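Local coordinates for putative uncharacterized protein TCIL3000_10_9440 (Trypanosoma congolense, PDB 5KMX), which is probably a sensor on the surface of insect-stage parasites, with this chain forming its bilobed ectodomain outside the membrane, at residues A[24-29]-A[202-207]; A[41-46]-A[55-60]. All coordinates share one frame; numbering follows the deposited sequence.

Contact 1 of 2, residues A[24-29]-A[202-207]; sequences NPIEKW and LYSEGD
W29 sets the benzene edge of its indole against the side of strand 202-204 that carries L202 and S204, and I26 reaches S204. CG of W29 lies anti to the carbonyl carbon (chi1 -76°), which sends the ring from CB toward the strand. CE3 of W29 comes first and meets CD2 of L202 at 3.9 Å. CZ3 of W29 goes further in, 3.7 Å from L202 CG and 3.5 Å from Y203 C. L202 O and Y203 C lie at the ring edge, near its plane. At the tip, CH2 of W29 sits 3.8 Å from CB of S204. CG2 of I26, from the same turn, lies over the rim of one indole face. CD1 of I26 extends to S204, 3.6 Å from CB and 3.2 Å from OG. Y170 meets the indole edge-to-face, and I79 and A162 also touch it. Past the strand, a type I turn from S204 leads to D207, which caps helix 208-216 through OD1 to F209 N. The loop is held by van der Waals contact: an indole edge against peptide groups and L202, and a methyl against the serine, with no hydrogen bond to set the register.

Contact 2 of 2, residues A[41-46]-A[55-60]; sequences RRRTLN and TVYTEA
R41, R42 and R43 pair with Y57, V56 and T55 as neighbouring antiparallel strands of a beta hairpin. Four backbone hydrogen bonds join them. R41 N donates to Y57 O at 2.6 Å, and Y57 N returns a longer bond of 3.2 Å to R41 O. R43 N donates to T55 O at 2.9 Å, and T55 N closes that pair on R43 O at 2.8 Å. Between them, R42 and V56 form a non-hydrogen-bonded pair. V56 N turns instead to D207 OD2, while its CA-H points at R41 O.

On the face shared by R41, R43, T55 and Y57, the side chains add charge and ring contacts. The R41 chain bends at chi2 (-78°), bringing its guanidinium back to E59. E59 OE1 lies over the flat of this R41 group, 3.0 Å from NH1. This is a salt bridge of charges alone, as no N-H is directed at the oxygen. The other carboxylate oxygen, OE2, bonds to N199 ND2. CB of R41 lies over one face of the Y57 ring, 4.2 Å from its centroid, in a CH-pi contact. The R43 guanidinium is turned almost perpendicular to that ring (88°), with NE near the ring edge. Y57 OH sits over the R43 guanidinium face, 3.3 Å from R43 NE, but the angle is poor and no hydrogen bond forms. R201 adds a cation-pi contact to Y57. T55 OG1 is taken by D207 OD1.

Strand 53-63 thus lies between strand 36-45 and strand 197-204, and at the loop end of the hairpin L45 and T55 pack on helix 208-216.

The touching residues of contact 1 are all buried. Contact 2 is partly exposed: its arginines are exposed, while the touching residues of 55-60 are buried. They meet through strands 53-63 and 197-204, neighbours in one sheet. T58 joins them: its OG1 pairs with W29 O and its O with L202 N, both probable hydrogen bonds. Y57 also packs against L202 and Y203. The 202-207 turn reaches strand 55-60 as well. The chemistry follows the position. The loop-to-strand contact rests on apolar and aromatic packing. The hairpin contact has a regular backbone ladder, with arginines exposed beside it.

Contact 1 of 2, residues A[24-29]-A[202-207]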
loop_
_atom_site.group_PDB
_atom_site.type_symbol
_atom_site.label_atom_id
_atom_site.label_comp_id
_atom_site.label_asym_id
_atom_site.label_seq_id
_atom_site.Cartn_x
_atom_site.Cartn_y
_atom_site.Cartn_z
ATOM N N ASN A 24 -3.763 7.891 -20.829
ATOM C CA ASN A 24 -4.815 7.606 -21.805
ATOM C C ASN A 24 -5.196 6.125 -21.910
ATOM O O ASN A 24 -6.381 5.793 -21.872
ATOM C CB ASN A 24 -4.400 8.127 -23.183
ATOM C CG ASN A 24 -4.279 9.639 -23.222
ATOM O OD1 ASN A 24 -4.968 10.348 -22.488
ATOM N ND2 ASN A 24 -3.400 10.141 -24.081
ATOM N N PRO A 25 -4.203 5.229 -22.052
ATOM C CA PRO A 25 -4.561 3.807 -22.142
ATOM C C PRO A 25 -5.261 3.265 -20.895
ATOM O O PRO A 25 -6.079 2.352 -21.005
ATOM C CB PRO A 25 -3.207 3.111 -22.341
ATOM C CG PRO A 25 -2.178 4.115 -21.939
ATOM C CD PRO A 25 -2.763 5.442 -22.272
ATOM N N ILE A 26 -4.948 3.827 -19.732
ATOM C CA ILE A 26 -5.524 3.362 -18.475
ATOM C C ILE A 26 -7.009 3.715 -18.390
ATOM O O ILE A 26 -7.765 3.095 -17.641
ATOM C CB ILE A 26 -4.778 3.959 -17.266
ATOM C CG1 ILE A 26 -3.285 3.624 -17.350
ATOM C CG2 ILE A 26 -5.357 3.426 -15.959
ATOM C CD1 ILE A 26 -2.425 4.382 -16.363
ATOM N N GLU A 27 -7.426 4.707 -19.171
ATOM C CA GLU A 27 -8.833 5.093 -19.240
ATOM C C GLU A 27 -9.706 3.948 -19.755
ATOM O O GLU A 27 -10.930 3.982 -19.621
ATOM C CB GLU A 27 -9.006 6.317 -20.141
ATOM C CG GLU A 27 -8.187 7.533 -19.721
ATOM C CD GLU A 27 -8.688 8.174 -18.438
ATOM O OE1 GLU A 27 -9.780 7.795 -17.965
ATOM O OE2 GLU A 27 -7.986 9.059 -17.903
ATOM N N LYS A 28 -9.067 2.943 -20.349
ATOM C CA LYS A 28 -9.770 1.791 -20.902
ATOM C C LYS A 28 -9.847 0.624 -19.921
ATOM O O LYS A 28 -10.405 -0.425 -20.242
ATOM C CB LYS A 28 -9.084 1.325 -22.187
ATOM C CG LYS A 28 -9.014 2.381 -23.277
ATOM C CD LYS A 28 -8.193 1.898 -24.461
ATOM C CE LYS A 28 -8.395 2.787 -25.675
ATOM N NZ LYS A 28 -7.620 2.301 -26.848
ATOM N N TRP A 29 -9.286 0.802 -18.728
ATOM C CA TRP A 29 -9.210 -0.284 -17.755
ATOM C C TRP A 29 -10.522 -0.494 -17.002
ATOM O O TRP A 29 -10.554 -0.470 -15.771
ATOM C CB TRP A 29 -8.076 -0.025 -16.757
ATOM C CG TRP A 29 -6.713 -0.287 -17.315
ATOM C CD1 TRP A 29 -6.388 -0.518 -18.621
ATOM C CD2 TRP A 29 -5.485 -0.354 -16.579
ATOM N NE1 TRP A 29 -5.035 -0.721 -18.743
ATOM C CE2 TRP A 29 -4.459 -0.626 -17.505
ATOM C CE3 TRP A 29 -5.157 -0.210 -15.229
ATOM C CZ2 TRP A 29 -3.126 -0.754 -17.122
ATOM C CZ3 TRP A 29 -3.833 -0.336 -14.852
ATOM C CH2 TRP A 29 -2.834 -0.607 -15.795
ATOM N N LEU A 202 -5.944 -1.007 -9.208
ATOM C CA LEU A 202 -4.965 -1.493 -10.177
ATOM C C LEU A 202 -4.262 -0.324 -10.858
ATOM O O LEU A 202 -4.908 0.523 -11.475
ATOM C CB LEU A 202 -5.640 -2.387 -11.220
ATOM C CG LEU A 202 -4.756 -2.898 -12.362
ATOM C CD1 LEU A 202 -3.645 -3.788 -11.828
ATOM C CD2 LEU A 202 -5.590 -3.640 -13.400
ATOM N N TYR A 203 -2.936 -0.295 -10.745
ATOM C CA TYR A 203 -2.121 0.776 -11.312
ATOM C C TYR A 203 -1.298 0.298 -12.502
ATOM O O TYR A 203 -1.082 -0.900 -12.682
ATOM C CB TYR A 203 -1.173 1.344 -10.251
ATOM C CG TYR A 203 -1.819 2.272 -9.249
ATOM C CD1 TYR A 203 -2.534 1.773 -8.168
ATOM C CD2 TYR A 203 -1.698 3.650 -9.374
ATOM C CE1 TYR A 203 -3.120 2.624 -7.244
ATOM C CE2 TYR A 203 -2.277 4.505 -8.457
ATOM C CZ TYR A 203 -2.987 3.988 -7.395
ATOM O OH TYR A 203 -3.565 4.837 -6.482
ATOM N N SER A 204 -0.846 1.246 -13.314
ATOM C CA SER A 204 0.185 0.982 -14.309
ATOM C C SER A 204 1.539 1.217 -13.649
ATOM O O SER A 204 1.639 1.992 -12.699
ATOM C CB SER A 204 0.012 1.883 -15.532
ATOM O OG SER A 204 0.332 3.227 -15.222
ATOM N N GLU A 205 2.576 0.547 -14.140
ATOM C CA GLU A 205 3.911 0.682 -13.560
ATOM C C GLU A 205 4.427 2.114 -13.633
ATOM O O GLU A 205 5.118 2.578 -12.728
ATOM C CB GLU A 205 4.901 -0.246 -14.264
ATOM C CG GLU A 205 4.873 -1.680 -13.768
ATOM C CD GLU A 205 5.978 -2.525 -14.373
ATOM O OE1 GLU A 205 6.836 -1.964 -15.086
ATOM O OE2 GLU A 205 5.991 -3.751 -14.132
ATOM N N GLY A 206 4.089 2.809 -14.713
ATOM C CA GLY A 206 4.609 4.142 -14.953
ATOM C C GLY A 206 3.865 5.238 -14.212
ATOM O O GLY A 206 4.122 6.422 -14.432
ATOM N N ASP A 207 2.945 4.852 -13.333
ATOM C CA ASP A 207 2.135 5.828 -12.613
ATOM C C ASP A 207 3.009 6.639 -11.659
ATOM O O ASP A 207 3.859 6.073 -10.971
ATOM C CB ASP A 207 1.014 5.137 -11.835
ATOM C CG ASP A 207 -0.029 6.116 -11.324
ATOM O OD1 ASP A 207 0.213 6.754 -10.280
ATOM O OD2 ASP A 207 -1.091 6.249 -11.968
#

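Contact 2 of 2, residues A[41-46]-A[55-60]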
loop_
_atom_site.group_PDB
_atom_site.type_symbol
_atom_site.label_atom_id
_atom_site.label_comp_id
_atom_site.label_asym_id
_atom_site.label_seq_id
_atom_site.Cartn_x
_atom_site.Cartn_y
_atom_site.Cartn_z
ATOM N N ARG A 41 -10.342 5.897 -12.139
ATOM C CA ARG A 41 -10.299 7.116 -11.339
ATOM C C ARG A 41 -9.068 7.948 -11.669
ATOM O O ARG A 41 -7.939 7.530 -11.413
ATOM C CB ARG A 41 -10.313 6.774 -9.848
ATOM C CG ARG A 41 -11.613 6.153 -9.369
ATOM C CD ARG A 41 -12.690 7.206 -9.176
ATOM N NE ARG A 41 -14.027 6.621 -9.121
ATOM C CZ ARG A 41 -14.543 6.020 -8.053
ATOM N NH1 ARG A 41 -13.836 5.908 -6.935
ATOM N NH2 ARG A 41 -15.771 5.524 -8.105
ATOM N N ARG A 42 -9.298 9.123 -12.245
ATOM C CA ARG A 42 -8.229 10.077 -12.505
ATOM C C ARG A 42 -8.171 11.080 -11.359
ATOM O O ARG A 42 -9.104 11.857 -11.157
ATOM C CB ARG A 42 -8.450 10.790 -13.842
ATOM C CG ARG A 42 -7.298 11.691 -14.273
ATOM C CD ARG A 42 -7.484 13.125 -13.804
ATOM N NE ARG A 42 -6.320 13.955 -14.103
ATOM C CZ ARG A 42 -6.133 15.182 -13.626
ATOM N NH1 ARG A 42 -7.032 15.730 -12.819
ATOM N NH2 ARG A 42 -5.043 15.863 -13.952
ATOM N N ARG A 43 -7.074 11.051 -10.610
ATOM C CA ARG A 43 -6.885 11.955 -9.481
ATOM C C ARG A 43 -5.546 12.668 -9.602
ATOM O O ARG A 43 -4.759 12.374 -10.503
ATOM C CB ARG A 43 -6.969 11.187 -8.160
ATOM C CG ARG A 43 -8.206 10.313 -8.050
ATOM C CD ARG A 43 -8.701 10.203 -6.617
ATOM N NE ARG A 43 -7.744 9.532 -5.743
ATOM C CZ ARG A 43 -7.976 9.240 -4.466
ATOM N NH1 ARG A 43 -9.136 9.557 -3.908
ATOM N NH2 ARG A 43 -7.046 8.628 -3.746
ATOM N N THR A 44 -5.297 13.606 -8.692
ATOM C CA THR A 44 -4.083 14.413 -8.731
ATOM C C THR A 44 -3.156 14.106 -7.559
ATOM O O THR A 44 -3.610 13.852 -6.443
ATOM C CB THR A 44 -4.408 15.916 -8.721
ATOM O OG1 THR A 44 -5.227 16.225 -7.585
ATOM C CG2 THR A 44 -5.136 16.313 -9.996
ATOM N N LEU A 45 -1.855 14.134 -7.833
ATOM C CA LEU A 45 -0.834 13.926 -6.814
ATOM C C LEU A 45 -0.212 15.271 -6.446
ATOM O O LEU A 45 0.474 15.888 -7.262
ATOM C CB LEU A 45 0.236 12.955 -7.321
ATOM C CG LEU A 45 0.868 11.990 -6.317
ATOM C CD1 LEU A 45 -0.159 11.003 -5.785
ATOM C CD2 LEU A 45 2.031 11.253 -6.970
ATOM N N ASN A 46 -0.460 15.723 -5.220
ATOM C CA ASN A 46 0.017 17.029 -4.769
ATOM C C ASN A 46 1.354 16.942 -4.040
ATOM O O ASN A 46 1.414 16.546 -2.876
ATOM C CB ASN A 46 -1.022 17.689 -3.863
ATOM C CG ASN A 46 -1.998 18.557 -4.635
ATOM O OD1 ASN A 46 -1.698 19.706 -4.957
ATOM N ND2 ASN A 46 -3.171 18.011 -4.935
ATOM N N THR A 55 -2.497 11.068 -11.538
ATOM C CA THR A 55 -2.380 9.658 -11.177
ATOM C C THR A 55 -3.688 8.955 -11.518
ATOM O O THR A 55 -4.763 9.411 -11.128
ATOM C CB THR A 55 -2.048 9.465 -9.679
ATOM O OG1 THR A 55 -2.211 8.085 -9.323
ATOM C CG2 THR A 55 -2.949 10.322 -8.796
ATOM N N VAL A 56 -3.593 7.851 -12.255
ATOM C CA VAL A 56 -4.779 7.160 -12.753
ATOM C C VAL A 56 -4.742 5.665 -12.445
ATOM O O VAL A 56 -3.728 4.996 -12.650
ATOM C CB VAL A 56 -4.939 7.357 -14.273
ATOM C CG1 VAL A 56 -6.234 6.721 -14.763
ATOM C CG2 VAL A 56 -4.918 8.840 -14.614
ATOM N N TYR A 57 -5.871 5.156 -11.963
ATOM C CA TYR A 57 -6.016 3.746 -11.637
ATOM C C TYR A 57 -7.477 3.332 -11.768
ATOM O O TYR A 57 -8.369 4.181 -11.756
ATOM C CB TYR A 57 -5.514 3.471 -10.218
ATOM C CG TYR A 57 -6.264 4.235 -9.149
ATOM C CD1 TYR A 57 -7.448 3.741 -8.617
ATOM C CD2 TYR A 57 -5.789 5.451 -8.671
ATOM C CE1 TYR A 57 -8.138 4.436 -7.642
ATOM C CE2 TYR A 57 -6.472 6.152 -7.694
ATOM C CZ TYR A 57 -7.645 5.639 -7.184
ATOM O OH TYR A 57 -8.330 6.330 -6.213
ATOM N N THR A 58 -7.713 2.031 -11.900
ATOM C CA THR A 58 -9.066 1.488 -11.900
ATOM C C THR A 58 -9.294 0.786 -10.563
ATOM O O THR A 58 -8.368 0.195 -10.006
ATOM C CB THR A 58 -9.293 0.514 -13.076
ATOM O OG1 THR A 58 -10.676 0.144 -13.141
ATOM C CG2 THR A 58 -8.437 -0.732 -12.924
ATOM N N GLU A 59 -10.517 0.858 -10.045
ATOM C CA GLU A 59 -10.785 0.378 -8.692
ATOM C C GLU A 59 -12.193 -0.170 -8.495
ATOM O O GLU A 59 -13.073 0.002 -9.339
ATOM C CB GLU A 59 -10.537 1.506 -7.681
ATOM C CG GLU A 59 -11.446 2.727 -7.846
ATOM C CD GLU A 59 -12.843 2.526 -7.274
ATOM O OE1 GLU A 59 -13.810 3.043 -7.873
ATOM O OE2 GLU A 59 -12.979 1.859 -6.225
ATOM N N ALA A 60 -12.386 -0.823 -7.356
ATOM C CA ALA A 60 -13.694 -1.301 -6.933
ATOM C C ALA A 60 -13.665 -1.577 -5.435
ATOM O O ALA A 60 -12.593 -1.723 -4.845
ATOM C CB ALA A 60 -14.087 -2.551 -7.701
#